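Local coordinates for spindle assembly abnormal protein 6 (Caenorhabditis elegans, PDB 4G79) that forms the central scaffold of the centriole, assembling homodimers that impart its ninefold symmetry and supporting centrosome duplication, at residues Lys51-Glu56 / Asp90-Val95; Phe120-Lys125 / Lys132-Lys137. All blocks are in the same frame, centred on the assembly; numbering follows the deposited sequence. Where two conformers were deposited one is given.

Contact 1: Lys51-Glu56 / Asp90-Val95; sequences KELKFE and DAFPKV
Leu53, near the start of strand 51-58, faces Pro93 in the first turn of helix 92-102, their CA atoms 7.9 Å apart, and the two backbones meet through side chains alone. Toward Lys51 and Asp90 the gap widens to 9.6 Å between CA atoms. Leu53 carries most of the apolar contact. Its CG lies anti to the carbonyl carbon (chi1 -68°), and both methyls reach the proline ring, the two side chains crossing at about a right angle. CD1 sits 3.8 Å from Pro93 CD, while CD2 rests against CG and CB of the same ring. That CD1 also meets the Phe92 ring at its edge, in the ring plane, 3.9 Å from Phe92 CD2. Two residues further along the strand, on the same side, Phe55 brings only its tip across, with CZ 3.9 Å from Phe92 CE2 and the two side chains set obliquely.

The polar end is held more loosely. Lys51 stretches out fully, yet its NZ stays 4.3 Å from Asp90 OD1, beyond a salt bridge, and this distance is uncertain because the carboxylate has a second conformer. A water links the two residues instead, donating to Asp90 O at 2.7 Å and accepting a weak bond from Lys51 NZ.

Strand 51-58 is bonded along its edges to strands 29-44 and 66-71, and Tyr76 and Phe134 adjoin the Phe92 ring. The arrangement is a helix start laid against one face of a beta sheet, within the alpha-beta N-terminal domain of SAS-6, whose family belongs with the XRCC4 N-terminal domains.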
ATOM      1  N   LYS A  51       9.428  21.006  15.922  1.00 38.26           N
ATOM      2  CA  LYS A  51      10.097  19.708  15.819  1.00 35.67           C
ATOM      3  C   LYS A  51      10.095  19.234  14.382  1.00 37.20           C
ATOM      4  O   LYS A  51       9.063  19.271  13.692  1.00 35.13           O
ATOM      5  CB  LYS A  51       9.427  18.668  16.735  1.00 36.80           C
ATOM      6  CG  LYS A  51      10.013  17.256  16.575  1.00 36.96           C
ATOM      7  CD  LYS A  51       9.252  16.274  17.454  1.00 45.50           C
ATOM      8  CE  LYS A  51       9.776  14.880  17.258  1.00 45.45           C
ATOM      9  NZ  LYS A  51       8.920  13.885  17.966  1.00 42.99           N
ATOM     10  N   GLU A  52      11.277  18.783  13.951  1.00 35.39           N
ATOM     11  CA  GLU A  52      11.541  18.230  12.641  1.00 36.11           C
ATOM     12  C   GLU A  52      12.119  16.876  12.800  1.00 36.99           C
ATOM     13  O   GLU A  52      12.926  16.695  13.704  1.00 37.99           O
ATOM     14  CB  GLU A  52      12.603  19.093  11.928  1.00 39.66           C
ATOM     15  CG  GLU A  52      12.051  20.298  11.222  1.00 55.10           C
ATOM     16  CD  GLU A  52      13.111  21.187  10.611  1.00 59.09           C
ATOM     17  OE1 GLU A  52      14.299  21.099  11.003  1.00 51.05           O
ATOM     18  OE2 GLU A  52      12.734  22.001   9.741  1.00 63.20           O
ATOM     19  N   LEU A  53      11.769  15.931  11.919  1.00 31.88           N
ATOM     20  CA  LEU A  53      12.480  14.649  11.860  1.00 32.27           C
ATOM     21  C   LEU A  53      13.447  14.791  10.731  1.00 36.07           C
ATOM     22  O   LEU A  53      13.085  15.445   9.757  1.00 36.54           O
ATOM     23  CB  LEU A  53      11.559  13.451  11.618  1.00 32.08           C
ATOM     24  CG  LEU A  53      10.592  13.089  12.732  1.00 39.22           C
ATOM     25  CD1 LEU A  53       9.750  11.889  12.292  1.00 40.81           C
ATOM     26  CD2 LEU A  53      11.353  12.749  14.027  1.00 42.15           C
ATOM     27  N   LYS A  54      14.665  14.239  10.827  1.00 30.90           N
ATOM     28  CA  LYS A  54      15.623  14.348   9.726  1.00 30.08           C
ATOM     29  C   LYS A  54      16.016  12.949   9.287  1.00 32.78           C
ATOM     30  O   LYS A  54      16.337  12.138  10.135  1.00 31.14           O
ATOM     31  CB  LYS A  54      16.855  15.172  10.148  1.00 32.94           C
ATOM     32  CG  LYS A  54      17.871  15.372   9.030  1.00 37.87           C
ATOM     33  CD  LYS A  54      18.742  16.542   9.343  1.00 39.64           C
ATOM     34  CE  LYS A  54      19.829  16.684   8.291  1.00 58.54           C
ATOM     35  NZ  LYS A  54      19.343  17.469   7.126  1.00 63.53           N
ATOM     36  N   PHE A  55      15.950  12.651   7.969  1.00 30.11           N
ATOM     37  CA  PHE A  55      16.346  11.343   7.419  1.00 28.82           C
ATOM     38  C   PHE A  55      17.584  11.551   6.620  1.00 30.36           C
ATOM     39  O   PHE A  55      17.630  12.502   5.837  1.00 28.74           O
ATOM     40  CB  PHE A  55      15.236  10.730   6.546  1.00 30.83           C
ATOM     41  CG  PHE A  55      14.049  10.259   7.336  1.00 32.04           C
ATOM     42  CD1 PHE A  55      13.064  11.153   7.741  1.00 34.02           C
ATOM     43  CD2 PHE A  55      13.900   8.912   7.659  1.00 33.17           C
ATOM     44  CE1 PHE A  55      11.961  10.708   8.476  1.00 34.12           C
ATOM     45  CE2 PHE A  55      12.793   8.475   8.390  1.00 36.10           C
ATOM     46  CZ  PHE A  55      11.846   9.380   8.807  1.00 33.39           C
ATOM     47  N   GLU A  56      18.617  10.733   6.842  1.00 28.09           N
ATOM     48  CA  GLU A  56      19.890  10.920   6.130  1.00 29.81           C
ATOM     49  C   GLU A  56      20.413   9.609   5.658  1.00 33.27           C
ATOM     50  O   GLU A  56      20.441   8.635   6.424  1.00 32.67           O
ATOM     51  CB  GLU A  56      20.964  11.590   7.007  1.00 33.29           C
ATOM     52  CG  GLU A  56      20.679  13.020   7.470  1.00 47.29           C
ATOM     53  CD  GLU A  56      21.664  13.518   8.511  1.00 63.58           C
ATOM     54  OE1 GLU A  56      21.415  13.291   9.718  1.00 45.18           O
ATOM     55  OE2 GLU A  56      22.703  14.101   8.121  1.00 56.91           O
ATOM     56  N   ASP A  90       4.113  12.177  16.166  1.00 37.77           N
ATOM     57  CA  ASP A  90       4.830  11.830  17.403  0.50 37.73           C
ATOM     58  C   ASP A  90       5.206  10.336  17.445  1.00 41.76           C
ATOM     59  O   ASP A  90       6.299   9.961  17.862  1.00 42.18           O
ATOM     60  CB  ASP A  90       3.942  12.176  18.616  0.50 40.57           C
ATOM     61  CG  ASP A  90       4.631  12.032  19.958  0.50 46.92           C
ATOM     62  OD1 ASP A  90       5.399  12.943  20.328  0.50 47.65           O
ATOM     63  OD2 ASP A  90       4.384  11.016  20.647  0.50 50.72           O
ATOM     64  N   ALA A  91       4.262   9.481  17.060  1.00 38.40           N
ATOM     65  CA  ALA A  91       4.460   8.034  17.106  1.00 36.47           C
ATOM     66  C   ALA A  91       5.271   7.534  15.901  1.00 37.30           C
ATOM     67  O   ALA A  91       5.948   6.512  16.004  1.00 36.91           O
ATOM     68  CB  ALA A  91       3.113   7.338  17.145  1.00 38.10           C
ATOM     69  N   PHE A  92       5.209   8.252  14.774  1.00 31.21           N
ATOM     70  CA  PHE A  92       5.846   7.812  13.530  1.00 30.18           C
ATOM     71  C   PHE A  92       7.321   7.402  13.669  1.00 35.82           C
ATOM     72  O   PHE A  92       7.606   6.293  13.209  1.00 35.40           O
ATOM     73  CB  PHE A  92       5.699   8.851  12.424  1.00 31.27           C
ATOM     74  CG  PHE A  92       6.384   8.500  11.126  1.00 30.39           C
ATOM     75  CD1 PHE A  92       5.903   7.461  10.325  1.00 32.28           C
ATOM     76  CD2 PHE A  92       7.433   9.273  10.646  1.00 32.71           C
ATOM     77  CE1 PHE A  92       6.490   7.179   9.093  1.00 31.43           C
ATOM     78  CE2 PHE A  92       8.023   8.989   9.415  1.00 34.10           C
ATOM     79  CZ  PHE A  92       7.561   7.932   8.655  1.00 32.63           C
ATOM     80  N   PRO A  93       8.282   8.176  14.262  1.00 33.69           N
ATOM     81  CA  PRO A  93       9.675   7.672  14.297  1.00 33.72           C
ATOM     82  C   PRO A  93       9.818   6.398  15.145  1.00 34.84           C
ATOM     83  O   PRO A  93      10.542   5.498  14.771  1.00 33.54           O
ATOM     84  CB  PRO A  93      10.468   8.846  14.896  1.00 35.51           C
ATOM     85  CG  PRO A  93       9.442   9.647  15.671  1.00 39.09           C
ATOM     86  CD  PRO A  93       8.194   9.536  14.855  1.00 35.15           C
ATOM     87  N   LYS A  94       9.098   6.312  16.236  1.00 33.18           N
ATOM     88  CA  LYS A  94       9.110   5.168  17.145  1.00 34.27           C
ATOM     89  C   LYS A  94       8.682   3.877  16.432  1.00 36.11           C
ATOM     90  O   LYS A  94       9.338   2.854  16.558  1.00 34.63           O
ATOM     91  CB  LYS A  94       8.157   5.435  18.337  1.00 38.56           C
ATOM     92  CG  LYS A  94       8.376   6.778  19.049  1.00 58.58           C
ATOM     93  CD  LYS A  94       7.319   7.009  20.132  1.00 70.18           C
ATOM     94  CE  LYS A  94       7.577   8.267  20.921  1.00 85.16           C
ATOM     95  NZ  LYS A  94       6.495   8.519  21.911  1.00100.85           N
ATOM     96  N   VAL A  95       7.559   3.927  15.725  1.00 33.84           N
ATOM     97  CA  VAL A  95       6.987   2.764  15.031  1.00 33.44           C
ATOM     98  C   VAL A  95       7.886   2.383  13.848  1.00 32.71           C
ATOM     99  O   VAL A  95       8.131   1.202  13.629  1.00 30.96           O
ATOM    100  CB  VAL A  95       5.505   3.047  14.625  1.00 38.61           C
ATOM    101  CG1 VAL A  95       4.891   1.849  13.936  1.00 40.28           C
ATOM    102  CG2 VAL A  95       4.656   3.389  15.864  1.00 39.23           C
TER
HETATM  103  O   HOH W   1       8.473  11.127  18.979  1.00 51.57           O

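Contact 2: Phe120-Lys125 / Lys132-Lys137; sequences FELFSK and KIFSIK
Strands 120-123 and 132-137 run antiparallel, their axes 4.5 Å apart at closest approach and 163° between directions, in a hairpin whose register slips by one at a classic beta bulge where Ile133 and Phe134 both face Leu122. Phe120 and Ile136 exchange two backbone bonds; beyond them Leu122 N donates to Phe134 O, and Leu122 O accepts from Ile133 N at 2.7 Å.

On the face bearing Phe120, Leu122, Phe134 and Ile136 the packing is apolar. Leu122 CD2 lies 3.9 Å from Phe134 CE1, and Leu122 CG is equally close to Ile133 CD1, the leucine and isoleucine lying side by side and pointing the same way. Ile133 CD1 also reaches Ser124 CB. Phe134 CZ lies at the edge of the Phe120 ring, near its plane, 4.4 Å from Phe120 CE1.

On the other face, Lys132 bridges two partners. Its CG sits over the face of the Phe123 ring, 4.3 Å from the centroid, a CH-pi contact, while Phe123 CD2 comes within 3.5 Å of Lys132 CA. Further out the chain bends at chi3 (-100°), and NZ forms a salt bridge with Glu121 OE2 at 3.4 Å, the hydrogen bond within it being weak. An alanine at Phe123 would probably leave the Lys132 aliphatic chain without the ring beneath it and freer to turn away from Glu121. Glu121 CG in turn packs against Ser135 CB.

Strand 106-111 pairs with the outer side of strand 117-123, and its Ile107 meets Phe120. Helix 92-102 packs on Leu122, Ile133 and Phe134 through Leu100, His99 and Ile96, helix 73-83 reaches Phe134 and Ser135, and Ile128 of the second subunit touches Ile133.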
ATOM      1  N   PHE A 120      13.621   7.268  -1.247  1.00 31.27           N
ATOM      2  CA  PHE A 120      13.859   6.233  -0.265  1.00 29.37           C
ATOM      3  C   PHE A 120      12.490   5.561  -0.071  1.00 33.15           C
ATOM      4  O   PHE A 120      11.531   6.243   0.309  1.00 30.82           O
ATOM      5  CB  PHE A 120      14.413   6.853   1.043  1.00 30.81           C
ATOM      6  CG  PHE A 120      14.540   5.898   2.213  1.00 32.74           C
ATOM      7  CD1 PHE A 120      13.470   5.672   3.067  1.00 34.85           C
ATOM      8  CD2 PHE A 120      15.737   5.226   2.459  1.00 35.32           C
ATOM      9  CE1 PHE A 120      13.593   4.793   4.153  1.00 35.01           C
ATOM     10  CE2 PHE A 120      15.867   4.378   3.558  1.00 36.72           C
ATOM     11  CZ  PHE A 120      14.791   4.153   4.384  1.00 34.24           C
ATOM     12  N   GLU A 121      12.403   4.270  -0.310  1.00 30.43           N
ATOM     13  CA  GLU A 121      11.141   3.542  -0.188  1.00 29.79           C
ATOM     14  C   GLU A 121      11.286   2.419   0.793  1.00 31.90           C
ATOM     15  O   GLU A 121      12.210   1.621   0.658  1.00 31.14           O
ATOM     16  CB  GLU A 121      10.726   2.980  -1.552  1.00 31.93           C
ATOM     17  CG  GLU A 121      10.644   3.996  -2.686  1.00 39.91           C
ATOM     18  CD  GLU A 121       9.929   3.487  -3.925  1.00 59.54           C
ATOM     19  OE1 GLU A 121      10.235   2.360  -4.379  1.00 44.82           O
ATOM     20  OE2 GLU A 121       9.071   4.226  -4.456  1.00 61.87           O
ATOM     21  N   LEU A 122      10.410   2.377   1.800  1.00 28.26           N
ATOM     22  CA  LEU A 122      10.418   1.331   2.819  1.00 27.08           C
ATOM     23  C   LEU A 122       9.243   0.386   2.577  1.00 29.70           C
ATOM     24  O   LEU A 122       8.130   0.863   2.401  1.00 28.53           O
ATOM     25  CB  LEU A 122      10.346   1.958   4.234  1.00 26.81           C
ATOM     26  CG  LEU A 122      10.423   0.961   5.402  1.00 31.10           C
ATOM     27  CD1 LEU A 122      11.722   0.154   5.351  1.00 31.83           C
ATOM     28  CD2 LEU A 122      10.342   1.708   6.713  1.00 33.43           C
ATOM     29  N   PHE A 123       9.485  -0.942   2.617  1.00 25.33           N
ATOM     30  CA  PHE A 123       8.451  -1.954   2.380  1.00 25.82           C
ATOM     31  C   PHE A 123       8.427  -2.955   3.448  1.00 31.46           C
ATOM     32  O   PHE A 123       9.430  -3.145   4.111  1.00 31.71           O
ATOM     33  CB  PHE A 123       8.699  -2.718   1.054  1.00 27.82           C
ATOM     34  CG  PHE A 123       8.713  -1.883  -0.200  1.00 29.06           C
ATOM     35  CD1 PHE A 123       9.863  -1.190  -0.583  1.00 30.54           C
ATOM     36  CD2 PHE A 123       7.601  -1.837  -1.036  1.00 30.45           C
ATOM     37  CE1 PHE A 123       9.887  -0.448  -1.763  1.00 31.93           C
ATOM     38  CE2 PHE A 123       7.621  -1.078  -2.210  1.00 33.39           C
ATOM     39  CZ  PHE A 123       8.770  -0.404  -2.572  1.00 32.75           C
ATOM     40  N   SER A 124       7.297  -3.639   3.594  1.00 29.29           N
ATOM     41  CA  SER A 124       7.170  -4.805   4.466  1.00 30.83           C
ATOM     42  C   SER A 124       6.308  -5.820   3.684  1.00 32.87           C
ATOM     43  O   SER A 124       5.078  -5.750   3.720  1.00 31.65           O
ATOM     44  CB  SER A 124       6.592  -4.417   5.820  1.00 36.30           C
ATOM     45  OG  SER A 124       6.591  -5.543   6.678  1.00 50.10           O
ATOM     46  N   LYS A 125       6.960  -6.673   2.870  1.00 32.98           N
ATOM     47  CA  LYS A 125       6.277  -7.608   1.965  1.00 33.29           C
ATOM     48  C   LYS A 125       5.338  -8.529   2.681  1.00 36.78           C
ATOM     49  O   LYS A 125       5.507  -8.851   3.850  1.00 35.96           O
ATOM     50  CB  LYS A 125       7.257  -8.444   1.095  1.00 38.39           C
ATOM     51  CG  LYS A 125       8.097  -9.474   1.841  1.00 47.80           C
ATOM     52  CD  LYS A 125       8.730 -10.502   0.881  1.00 56.82           C
ATOM     53  CE  LYS A 125       9.571 -11.523   1.615  1.00 76.15           C
ATOM     54  NZ  LYS A 125       8.758 -12.430   2.479  1.00 91.50           N
ATOM     55  N   LYS A 132       4.367  -1.592   0.523  1.00 28.08           N
ATOM     56  CA  LYS A 132       5.051  -0.296   0.718  1.00 28.51           C
ATOM     57  C   LYS A 132       4.539   0.415   1.962  1.00 32.82           C
ATOM     58  O   LYS A 132       3.324   0.532   2.149  1.00 33.04           O
ATOM     59  CB  LYS A 132       4.890   0.635  -0.494  1.00 30.74           C
ATOM     60  CG  LYS A 132       5.857   1.842  -0.441  1.00 39.21           C
ATOM     61  CD  LYS A 132       5.439   2.969  -1.366  1.00 45.96           C
ATOM     62  CE  LYS A 132       6.190   3.015  -2.668  1.00 63.32           C
ATOM     63  NZ  LYS A 132       5.813   4.212  -3.474  1.00 74.75           N
ATOM     64  N   ILE A 133       5.454   0.864   2.833  1.00 26.52           N
ATOM     65  CA  ILE A 133       5.063   1.604   4.030  1.00 26.54           C
ATOM     66  C   ILE A 133       4.993   3.083   3.648  1.00 31.72           C
ATOM     67  O   ILE A 133       3.934   3.720   3.783  1.00 31.54           O
ATOM     68  CB  ILE A 133       6.030   1.310   5.205  1.00 29.72           C
ATOM     69  CG1 ILE A 133       6.057  -0.226   5.494  1.00 31.63           C
ATOM     70  CG2 ILE A 133       5.586   2.100   6.461  1.00 30.66           C
ATOM     71  CD1 ILE A 133       7.069  -0.662   6.575  1.00 36.59           C
ATOM     72  N   PHE A 134       6.103   3.623   3.128  1.00 28.04           N
ATOM     73  CA  PHE A 134       6.120   5.012   2.674  1.00 28.25           C
ATOM     74  C   PHE A 134       7.312   5.193   1.778  1.00 32.79           C
ATOM     75  O   PHE A 134       8.153   4.312   1.682  1.00 31.99           O
ATOM     76  CB  PHE A 134       6.155   6.013   3.885  1.00 30.34           C
ATOM     77  CG  PHE A 134       7.476   6.127   4.623  1.00 31.30           C
ATOM     78  CD1 PHE A 134       7.815   5.221   5.621  1.00 32.26           C
ATOM     79  CD2 PHE A 134       8.372   7.154   4.330  1.00 35.41           C
ATOM     80  CE1 PHE A 134       9.046   5.307   6.276  1.00 33.04           C
ATOM     81  CE2 PHE A 134       9.601   7.254   4.997  1.00 37.48           C
ATOM     82  CZ  PHE A 134       9.932   6.329   5.966  1.00 34.42           C
ATOM     83  N   SER A 135       7.365   6.324   1.111  1.00 31.97           N
ATOM     84  CA  SER A 135       8.507   6.745   0.327  1.00 33.21           C
ATOM     85  C   SER A 135       8.700   8.228   0.606  1.00 36.84           C
ATOM     86  O   SER A 135       7.732   8.939   0.872  1.00 35.86           O
ATOM     87  CB  SER A 135       8.333   6.448  -1.165  1.00 39.09           C
ATOM     88  OG  SER A 135       7.324   7.236  -1.768  1.00 50.80           O
ATOM     89  N   ILE A 136       9.936   8.684   0.568  1.00 32.25           N
ATOM     90  CA  ILE A 136      10.255  10.087   0.793  1.00 33.03           C
ATOM     91  C   ILE A 136      11.369  10.475  -0.154  1.00 36.43           C
ATOM     92  O   ILE A 136      12.279   9.686  -0.378  1.00 33.67           O
ATOM     93  CB  ILE A 136      10.613  10.323   2.301  1.00 36.31           C
ATOM     94  CG1 ILE A 136      10.751  11.830   2.636  1.00 39.77           C
ATOM     95  CG2 ILE A 136      11.813   9.479   2.787  1.00 32.04           C
ATOM     96  CD1 ILE A 136      10.739  12.197   4.133  1.00 47.23           C
ATOM     97  N   LYS A 137      11.276  11.669  -0.735  1.00 34.93           N
ATOM     98  CA  LYS A 137      12.310  12.202  -1.607  1.00 35.03           C
ATOM     99  C   LYS A 137      13.418  12.825  -0.741  1.00 38.24           C
ATOM    100  O   LYS A 137      13.151  13.725   0.059  1.00 36.16           O
ATOM    101  CB  LYS A 137      11.700  13.239  -2.566  1.00 37.80           C
ATOM    102  CG  LYS A 137      12.658  13.758  -3.632  1.00 49.03           C
ATOM    103  CD  LYS A 137      11.947  14.676  -4.601  1.00 62.87           C
ATOM    104  CE  LYS A 137      12.870  15.216  -5.668  1.00 77.34           C
ATOM    105  NZ  LYS A 137      12.118  15.933  -6.734  1.00 92.12           N
TER

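The two contacts follow one another along the chain, contact 1 closing before contact 2 opens, and their centres lie about 14 Å apart. Both draw on the same mixed sheet: strand 66-71 separates strand 51-58 of contact 1 from strand 132-140 of contact 2. Helix 92-102 joins them, since its first turn packs in contact 1 and later residues cover the hairpin of contact 2. They touch directly where Phe92 CZ comes 3.8 Å from Phe134 CE1, their rings edge-to-face. Through this pair the apolar parts of the two contacts join in the interior of the globular N-terminal domain, the part of SAS-6 that links coiled-coil dimers into the inner ring.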